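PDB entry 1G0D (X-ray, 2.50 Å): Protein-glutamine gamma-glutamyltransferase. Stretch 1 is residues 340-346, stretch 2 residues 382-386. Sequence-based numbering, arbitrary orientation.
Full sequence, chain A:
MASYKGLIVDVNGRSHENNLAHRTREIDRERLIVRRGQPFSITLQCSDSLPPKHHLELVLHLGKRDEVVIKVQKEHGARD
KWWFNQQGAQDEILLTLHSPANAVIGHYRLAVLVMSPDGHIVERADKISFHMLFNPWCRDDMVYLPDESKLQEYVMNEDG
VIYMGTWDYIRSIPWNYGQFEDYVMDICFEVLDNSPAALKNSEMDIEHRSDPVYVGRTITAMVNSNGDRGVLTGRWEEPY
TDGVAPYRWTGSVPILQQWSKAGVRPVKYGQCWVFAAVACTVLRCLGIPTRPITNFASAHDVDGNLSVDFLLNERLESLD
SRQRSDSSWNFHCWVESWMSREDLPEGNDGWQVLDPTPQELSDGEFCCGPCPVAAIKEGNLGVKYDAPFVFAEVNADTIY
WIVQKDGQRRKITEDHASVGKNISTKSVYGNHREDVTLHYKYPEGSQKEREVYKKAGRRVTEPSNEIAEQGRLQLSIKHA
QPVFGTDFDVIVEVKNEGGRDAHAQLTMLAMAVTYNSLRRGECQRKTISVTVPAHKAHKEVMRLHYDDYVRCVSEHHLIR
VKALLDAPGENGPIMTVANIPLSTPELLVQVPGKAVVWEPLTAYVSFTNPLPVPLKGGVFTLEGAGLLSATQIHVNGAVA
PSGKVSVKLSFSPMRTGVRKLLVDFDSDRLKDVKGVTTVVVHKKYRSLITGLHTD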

# COMPACT_ATOMS: atom_id res chain seq x y z
N SER A 340 -11.89 -10.55 11.47
CA SER A 340 -11.84 -11.75 12.26
C SER A 340 -11.81 -12.94 11.28
O SER A 340 -12.42 -12.91 10.20
CB SER A 340 -13.06 -11.82 13.16
OG SER A 340 -14.19 -12.19 12.41
N ARG A 341 -11.09 -13.99 11.67
CA ARG A 341 -10.93 -15.15 10.80
C ARG A 341 -11.71 -16.34 11.28
O ARG A 341 -11.18 -17.26 11.90
CB ARG A 341 -9.45 -15.55 10.69
CG ARG A 341 -8.57 -14.52 10.04
CD ARG A 341 -9.01 -14.21 8.61
NE ARG A 341 -8.93 -15.35 7.71
CZ ARG A 341 -7.82 -15.80 7.13
NH1 ARG A 341 -7.87 -16.86 6.32
NH2 ARG A 341 -6.67 -15.22 7.38
N GLU A 342 -13.00 -16.33 10.99
CA GLU A 342 -13.82 -17.42 11.39
C GLU A 342 -13.49 -18.68 10.58
O GLU A 342 -13.91 -19.78 10.92
CB GLU A 342 -15.26 -17.01 11.22
CG GLU A 342 -15.62 -15.89 12.14
CD GLU A 342 -17.10 -15.82 12.40
OE1 GLU A 342 -17.54 -14.78 12.94
OE2 GLU A 342 -17.83 -16.79 12.06
N ASP A 343 -12.72 -18.51 9.52
CA ASP A 343 -12.34 -19.66 8.71
C ASP A 343 -11.13 -20.43 9.26
O ASP A 343 -10.70 -21.41 8.66
CB ASP A 343 -12.06 -19.22 7.26
CG ASP A 343 -10.93 -18.21 7.15
OD1 ASP A 343 -10.83 -17.33 8.02
OD2 ASP A 343 -10.14 -18.29 6.18
N LEU A 344 -10.59 -20.00 10.40
CA LEU A 344 -9.43 -20.65 10.98
C LEU A 344 -9.55 -20.79 12.49
O LEU A 344 -10.42 -20.20 13.12
CB LEU A 344 -8.14 -19.84 10.72
CG LEU A 344 -7.87 -18.92 9.53
CD1 LEU A 344 -6.73 -17.97 9.88
CD2 LEU A 344 -7.55 -19.72 8.30
N PRO A 345 -8.67 -21.59 13.09
CA PRO A 345 -8.71 -21.78 14.54
C PRO A 345 -8.73 -20.47 15.32
O PRO A 345 -8.43 -19.39 14.79
CB PRO A 345 -7.43 -22.57 14.80
CG PRO A 345 -7.26 -23.33 13.59
CD PRO A 345 -7.63 -22.41 12.48
N GLU A 346 -9.09 -20.60 16.60
CA GLU A 346 -9.17 -19.51 17.56
C GLU A 346 -7.83 -18.83 17.60
O GLU A 346 -6.82 -19.52 17.64
CB GLU A 346 -9.47 -20.07 18.95
CG GLU A 346 -10.34 -19.20 19.85
CD GLU A 346 -11.82 -19.65 19.88
OE1 GLU A 346 -12.58 -19.33 18.93
OE2 GLU A 346 -12.22 -20.33 20.86
N GLY A 382 0.77 -23.24 9.04
CA GLY A 382 -0.30 -24.09 8.53
C GLY A 382 -1.67 -23.52 8.20
O GLY A 382 -2.56 -24.27 7.79
N VAL A 383 -1.87 -22.22 8.36
CA VAL A 383 -3.16 -21.60 8.11
C VAL A 383 -3.20 -20.85 6.80
O VAL A 383 -2.17 -20.34 6.35
CB VAL A 383 -3.54 -20.60 9.23
CG1 VAL A 383 -3.81 -21.35 10.49
CG2 VAL A 383 -2.42 -19.60 9.49
N LYS A 384 -4.37 -20.79 6.17
CA LYS A 384 -4.48 -20.05 4.92
C LYS A 384 -4.59 -18.57 5.31
O LYS A 384 -5.16 -18.27 6.36
CB LYS A 384 -5.70 -20.48 4.13
CG LYS A 384 -6.85 -20.85 4.96
CD LYS A 384 -7.95 -21.37 4.05
CE LYS A 384 -9.08 -22.12 4.83
NZ LYS A 384 -9.82 -21.23 5.76
N TYR A 385 -4.04 -17.66 4.50
CA TYR A 385 -3.32 -17.98 3.26
C TYR A 385 -1.87 -17.51 3.13
O TYR A 385 -1.51 -16.37 3.46
CB TYR A 385 -4.05 -17.41 2.07
CG TYR A 385 -5.52 -17.67 2.02
CD1 TYR A 385 -6.04 -18.60 1.14
CD2 TYR A 385 -6.42 -16.93 2.81
CE1 TYR A 385 -7.41 -18.80 1.02
CE2 TYR A 385 -7.81 -17.13 2.70
CZ TYR A 385 -8.28 -18.07 1.79
OH TYR A 385 -9.62 -18.28 1.63
N ASP A 386 -1.06 -18.41 2.57
CA ASP A 386 0.35 -18.18 2.25
C ASP A 386 1.28 -17.79 3.38
O ASP A 386 2.22 -17.01 3.19
CB ASP A 386 0.40 -17.17 1.12
CG ASP A 386 -0.69 -17.43 0.07
OD1 ASP A 386 -0.68 -18.51 -0.54
OD2 ASP A 386 -1.56 -16.57 -0.16
O HOH W 1 -11.57 -19.55 3.86

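Neither stretch forms a regular helix or strand, so no ladder of backbone hydrogen bonds joins them. Their closest CA atoms, those of Leu344 and Val383, lie 7.0 Å apart, and side chains do most of the bridging. Stretch 1 is folded by a type I turn from Arg341 to Leu344, closed by Leu344 N donating to Arg341 O at 3.2 Å; the turn brings Arg341, Asp343 and Leu344 to bear on stretch 2, each with its CA-to-CB bond directed toward it.

Lys384 has the most surface covered, 72 Å² of the 263 Å² buried in total. Its CA-to-CB bond points sideways, but the chain, t at chi2 and chi3, brings the ammonium close to Asp343. There Lys384 NZ donates to Asp343 O at 3.0 Å and to Asp343 OD2, also at 3.0 Å, the second bond being part of a salt bridge. The carboxylate is shared: Arg341 NE donates to Asp343 OD1 at 2.8 Å and Arg341 NH1 to Asp343 OD2 at 2.7 Å, so one carboxylate pairs with two cations, Arg341 and Lys384. Arg341 NH1 also donates to Lys384 O at 3.1 Å, with an N-H...acceptor angle of 141°; this oxygen lies near the guanidinium plane, where the N-H groups point. A water extends the cluster, donating to Asp343 OD2 at 3.0 Å and hydrogen bonding Tyr385 OH at 3.2 Å.

Leu344, with 49 Å² covered, supplies the apolar counterpart. Its CD2 packs 3.6 Å from Lys384 CG, against the aliphatic part of a side chain whose charged end is engaged by Asp343. Its CD1 lies 4.2 Å from CB of Val383, which has 41 Å² covered and also meets Pro345, CG1 to CD, at 4.4 Å. Tyr385, preceded by a cis peptide bond, places CE2 3.6 Å from Arg341 NH1 in an oblique approach.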